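Local coordinates for kelch domain-containing protein (Colletotrichum graminicola M1.001, PDB 5C92), which is a copper-binding enzyme of the galactose oxidase-like family that probably oxidises alcohols, built from a kelch-type beta-propeller and an E-set domain, at residues A[235-240]-A[254-259]; A[197-202]-A[209-214]. All coordinates share one frame; numbering follows the deposited sequence.

Contact 1: A[235-240]-A[254-259]; sequences KIFTYG and AHILTL
Residues 235-239 and 254-258 run antiparallel, their axes 4.6 Å apart at the closest point, and two reciprocal pairs of backbone hydrogen bonds, at Ile-236/Leu-257 and Thr-238/His-255, fix the register. On the face bearing Lys-235, Phe-237 and Tyr-239, the lysine chain bends at chi2 (-76°) and passes CG2 of Ile-256 with its CD, so that NZ donates a hydrogen bond to Thr-258 OG1 (2.9 Å). Phe-237 meets Ile-256 at its ring edge, CD1 to CD1 4.2 Å, while Ala-254 CB lies 3.8 Å from Tyr-239 CD1. On the face of Ile-236 and Thr-238, Ile-236 CD1 reaches Leu-259 CD1, past the end of the strand (3.8 Å); farther along, OG1 of Thr-238, between the backbone N and carbonyl carbon (chi1 74°), lies 3.2 Å from His-255 CB; water 1 bridges this hydroxyl to His-255 ND1 at 2.9 Å from each, in the imidazole plane. This is the central strand pair of a four-stranded propeller blade: its aromatic and aliphatic groups pack toward adjoining strands, Phe-237 stacking on Phe-315, and the bridging water satisfies two buried polar atoms between Thr-238 and His-255.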
# COMPACT_ATOMS: atom_id res chain seq x y z
N LYS A 235 -3.28 -5.99 14.14
CA LYS A 235 -2.35 -4.90 14.39
C LYS A 235 -2.07 -4.03 13.19
O LYS A 235 -1.68 -4.53 12.13
CB LYS A 235 -1.05 -5.47 14.83
CG LYS A 235 -1.19 -6.44 15.99
CD LYS A 235 -1.43 -5.70 17.25
CE LYS A 235 -1.86 -6.68 18.34
NZ LYS A 235 -1.53 -6.15 19.67
N ILE A 236 -2.12 -2.72 13.44
CA ILE A 236 -1.77 -1.68 12.48
C ILE A 236 -0.78 -0.72 13.09
O ILE A 236 -0.94 -0.29 14.26
CB ILE A 236 -2.99 -0.88 12.11
CG1 ILE A 236 -4.02 -1.78 11.46
CG2 ILE A 236 -2.62 0.26 11.15
CD1 ILE A 236 -5.36 -1.13 11.31
N PHE A 237 0.32 -0.48 12.38
CA PHE A 237 1.33 0.50 12.80
C PHE A 237 1.00 1.83 12.09
O PHE A 237 0.61 1.83 10.90
CB PHE A 237 2.70 -0.05 12.45
CG PHE A 237 3.80 0.95 12.48
CD1 PHE A 237 4.47 1.20 13.66
CD2 PHE A 237 4.17 1.63 11.34
CE1 PHE A 237 5.53 2.09 13.70
CE2 PHE A 237 5.20 2.55 11.38
CZ PHE A 237 5.90 2.75 12.56
N THR A 238 1.07 2.93 12.84
CA THR A 238 0.90 4.33 12.30
C THR A 238 2.07 5.22 12.66
O THR A 238 2.76 4.98 13.66
CB THR A 238 -0.38 4.96 12.82
OG1 THR A 238 -0.20 5.31 14.20
CG2 THR A 238 -1.52 3.99 12.66
N TYR A 239 2.48 6.05 11.69
CA TYR A 239 3.59 6.97 11.87
C TYR A 239 3.39 8.34 11.18
O TYR A 239 3.03 8.43 9.97
CB TYR A 239 4.86 6.37 11.32
CG TYR A 239 6.11 7.06 11.73
CD1 TYR A 239 6.76 6.69 12.91
CD2 TYR A 239 6.68 8.07 10.95
CE1 TYR A 239 7.92 7.35 13.33
CE2 TYR A 239 7.84 8.72 11.38
CZ TYR A 239 8.42 8.40 12.60
OH TYR A 239 9.60 8.97 13.03
N GLY A 240 3.69 9.38 11.94
CA GLY A 240 3.98 10.71 11.37
C GLY A 240 2.77 11.40 10.81
O GLY A 240 1.68 11.15 11.29
N ALA A 254 4.47 7.50 16.67
CA ALA A 254 4.32 6.11 16.23
C ALA A 254 3.33 5.42 17.15
O ALA A 254 3.52 5.45 18.39
CB ALA A 254 5.67 5.44 16.33
N HIS A 255 2.29 4.81 16.59
CA HIS A 255 1.31 4.05 17.37
C HIS A 255 1.10 2.65 16.84
O HIS A 255 1.32 2.36 15.64
CB HIS A 255 -0.04 4.76 17.36
CG HIS A 255 -0.03 6.03 18.13
ND1 HIS A 255 0.51 7.19 17.62
CD2 HIS A 255 -0.29 6.27 19.44
CE1 HIS A 255 0.49 8.13 18.55
NE2 HIS A 255 -0.02 7.60 19.66
N ILE A 256 0.58 1.79 17.71
CA ILE A 256 0.06 0.49 17.30
C ILE A 256 -1.40 0.47 17.64
O ILE A 256 -1.74 0.75 18.78
CB ILE A 256 0.73 -0.64 18.09
CG1 ILE A 256 2.25 -0.64 17.92
CG2 ILE A 256 0.07 -1.99 17.76
CD1 ILE A 256 2.78 -1.20 16.64
N LEU A 257 -2.26 0.19 16.67
CA LEU A 257 -3.68 -0.04 16.84
C LEU A 257 -4.00 -1.52 16.83
O LEU A 257 -3.46 -2.30 16.01
CB LEU A 257 -4.51 0.61 15.74
CG LEU A 257 -4.07 1.96 15.25
CD1 LEU A 257 -5.01 2.53 14.17
CD2 LEU A 257 -3.86 2.94 16.38
N THR A 258 -4.95 -1.90 17.67
CA THR A 258 -5.34 -3.32 17.79
C THR A 258 -6.84 -3.37 17.62
O THR A 258 -7.57 -2.72 18.35
CB THR A 258 -4.93 -4.00 19.12
OG1 THR A 258 -3.53 -4.03 19.24
CG2 THR A 258 -5.37 -5.49 19.13
N LEU A 259 -7.26 -4.02 16.56
CA LEU A 259 -8.65 -4.05 16.18
C LEU A 259 -9.25 -5.29 16.87
O LEU A 259 -8.59 -6.30 16.98
CB LEU A 259 -8.79 -4.20 14.66
CG LEU A 259 -8.84 -2.94 13.80
CD1 LEU A 259 -7.65 -2.08 14.16
CD2 LEU A 259 -8.80 -3.34 12.33
O HOH W 1 1.36 7.62 14.84

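Contact 2: A[197-202]-A[209-214]; sequences KMNWYD and NTPAGL. With NAG (2-acetamido-2-deoxy-beta-D-glucopyranose), chain C.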
# COMPACT_ATOMS: atom_id res chain seq x y z
N LYS A 197 -9.75 11.40 15.21
CA LYS A 197 -10.98 10.63 15.40
C LYS A 197 -11.10 9.46 14.40
O LYS A 197 -11.25 9.68 13.22
CB LYS A 197 -12.20 11.55 15.27
CG LYS A 197 -12.22 12.68 16.31
CD LYS A 197 -13.60 13.29 16.44
CE LYS A 197 -13.82 14.35 15.37
NZ LYS A 197 -15.18 14.95 15.48
N MET A 198 -11.04 8.23 14.90
CA MET A 198 -11.19 7.03 14.07
C MET A 198 -12.64 6.60 14.04
O MET A 198 -13.37 6.88 14.98
CB MET A 198 -10.33 5.91 14.65
CG MET A 198 -8.92 6.36 14.86
SD MET A 198 -7.76 5.06 15.34
CE MET A 198 -8.42 4.59 16.95
N ASN A 199 -13.06 5.97 12.95
CA ASN A 199 -14.46 5.63 12.69
C ASN A 199 -14.56 4.29 11.96
O ASN A 199 -13.73 3.95 11.10
CB ASN A 199 -15.18 6.71 11.87
CG ASN A 199 -15.33 8.04 12.60
OD1 ASN A 199 -16.27 8.26 13.37
ND2 ASN A 199 -14.42 8.94 12.35
N TRP A 200 -15.54 3.49 12.37
CA TRP A 200 -15.89 2.27 11.68
C TRP A 200 -16.91 2.59 10.64
O TRP A 200 -17.81 3.40 10.86
CB TRP A 200 -16.47 1.23 12.62
CG TRP A 200 -15.46 0.60 13.49
CD1 TRP A 200 -15.31 0.81 14.82
CD2 TRP A 200 -14.58 -0.46 13.15
NE1 TRP A 200 -14.36 -0.01 15.30
CE2 TRP A 200 -13.88 -0.79 14.30
CE3 TRP A 200 -14.28 -1.13 11.95
CZ2 TRP A 200 -12.89 -1.78 14.31
CZ3 TRP A 200 -13.35 -2.12 11.96
CH2 TRP A 200 -12.63 -2.43 13.12
N TYR A 201 -16.74 1.98 9.49
CA TYR A 201 -17.76 2.02 8.48
C TYR A 201 -18.19 0.58 8.15
O TYR A 201 -17.37 -0.37 8.23
CB TYR A 201 -17.24 2.69 7.22
CG TYR A 201 -17.08 4.15 7.33
CD1 TYR A 201 -18.13 5.01 7.01
CD2 TYR A 201 -15.86 4.71 7.74
CE1 TYR A 201 -17.99 6.38 7.12
CE2 TYR A 201 -15.73 6.10 7.86
CZ TYR A 201 -16.77 6.93 7.52
OH TYR A 201 -16.63 8.34 7.59
N ASP A 202 -19.47 0.43 7.82
CA ASP A 202 -20.05 -0.89 7.44
C ASP A 202 -20.50 -0.73 5.99
O ASP A 202 -21.23 0.23 5.62
CB ASP A 202 -21.19 -1.25 8.40
CG ASP A 202 -21.89 -2.54 8.04
OD1 ASP A 202 -21.59 -3.19 7.00
OD2 ASP A 202 -22.77 -2.91 8.83
N ASN A 209 -22.06 3.78 10.17
CA ASN A 209 -20.79 4.23 10.69
C ASN A 209 -20.90 4.47 12.17
O ASN A 209 -21.96 4.79 12.65
CB ASN A 209 -20.34 5.51 9.97
CG ASN A 209 -21.15 6.72 10.39
OD1 ASN A 209 -20.73 7.49 11.25
ND2 ASN A 209 -22.33 6.88 9.79
N THR A 210 -19.81 4.30 12.91
CA THR A 210 -19.82 4.61 14.32
C THR A 210 -18.40 4.92 14.80
O THR A 210 -17.43 4.39 14.24
CB THR A 210 -20.46 3.45 15.11
OG1 THR A 210 -20.72 3.84 16.45
CG2 THR A 210 -19.62 2.23 15.13
N PRO A 211 -18.26 5.75 15.84
CA PRO A 211 -16.92 6.07 16.28
C PRO A 211 -16.09 4.88 16.65
O PRO A 211 -16.61 3.89 17.11
CB PRO A 211 -17.16 7.01 17.48
CG PRO A 211 -18.37 7.78 17.05
CD PRO A 211 -19.23 6.74 16.36
N ALA A 212 -14.78 4.94 16.40
CA ALA A 212 -13.91 3.88 16.86
C ALA A 212 -12.97 4.34 17.97
O ALA A 212 -12.15 3.57 18.45
CB ALA A 212 -13.10 3.34 15.70
N GLY A 213 -13.06 5.61 18.33
CA GLY A 213 -12.23 6.16 19.37
C GLY A 213 -11.20 7.10 18.77
O GLY A 213 -11.10 7.23 17.55
N LEU A 214 -10.53 7.81 19.65
CA LEU A 214 -9.41 8.67 19.28
C LEU A 214 -8.18 7.83 19.10
O LEU A 214 -7.98 6.84 19.81
CB LEU A 214 -9.14 9.72 20.36
CG LEU A 214 -10.21 10.79 20.56
CD1 LEU A 214 -9.90 11.53 21.85
CD2 LEU A 214 -10.33 11.81 19.42
C1 NAG C . -22.42 -8.36 9.96
C2 NAG C . -22.84 -9.12 11.22
C3 NAG C . -24.35 -8.92 11.46
C4 NAG C . -24.90 -7.53 11.12
C5 NAG C . -24.26 -6.86 9.92
C6 NAG C . -24.64 -5.38 9.91
C7 NAG C . -21.67 -11.23 11.83
C8 NAG C . -21.40 -12.66 11.44
N2 NAG C . -22.48 -10.52 11.03
O3 NAG C . -24.63 -9.10 12.84
O4 NAG C . -26.30 -7.58 10.85
O5 NAG C . -22.85 -7.01 10.01
O6 NAG C . -24.75 -4.90 8.56
O7 NAG C . -21.17 -10.77 12.84
O HOH W 2 -13.98 8.60 16.96
O HOH W 3 -19.02 7.70 13.30
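A classic beta bulge marks the hairpin of strands 197-202 and 208-214, the third and fourth strands of a four-stranded propeller blade: Ala-212 and Gly-213 both face Met-198. Met-198 N donates to Gly-213 O (2.8 Å), nearly in line with the C=O bond, whereas Met-198 O accepts from Ala-212 N at 2.8 Å, with the donor 45° above the carbonyl plane. Water 2 also donates to Met-198 O, so two donors grip this oxygen. Beyond the bulge, Trp-200 and Thr-210 form a regular hydrogen-bonded pair through their backbones.

The extra residue turns the methyl of Ala-212 toward the first strand, where CB sits 3.5 Å from Trp-200 CD1 and 3.9 Å from Met-198 CB. The carbonyl oxygens of Thr-210 and Pro-211 lie by the indole edge, and Trp-200 NE1 is held by Gln-264 O. Met-198 bends at chi3 (-65°) to bring CE within 3.7 Å of Leu-214 O. On the opposite face, Tyr-201 and Asn-209 lie side by side and point the same way, ring and amide planes 34° apart, with CB of Asn-209 beside ring atom CD1. Water 3 donates to both Asn-199 OD1 and Asn-209 OD1 (2.7 Å to the latter), while ND2 of Asn-199 bonds Gln-191 and ND2 of Asn-209 bonds Gly-161 O. With both ends of each amide engaged, the flips of Asn-199 and Asn-209 are well defined. Near the turn Asp-202 OD2 accepts from O6 of an N-acetylglucosamine and OD1 makes a salt bridge to Lys-204, which also bonds the sugar. The acid thus joins the hairpin end to a glycan, and the water-bridged asparagines link the strands without direct side-chain bonding.

In the fold
Along the chain, contact 2 comes first: strand 197-202 turns back through a short connection into 208-214, closing a beta hairpin. The chain then goes on through strand 225-230 to strand 235-239, and contact 1 closes a loop of 13 residues between segments 235-240 and 254-259. The two are in series, neither nesting nor crossing. Each joins neighbouring strands of its own four-stranded antiparallel blade, the third and fourth strands in contact 2 and the second and third in contact 1. Their centres are about 15 Å apart, and they meet where Leu-257 packs on Met-198 and Leu-259 on Trp-200, so apolar side chains of two consecutive blades pack against each other.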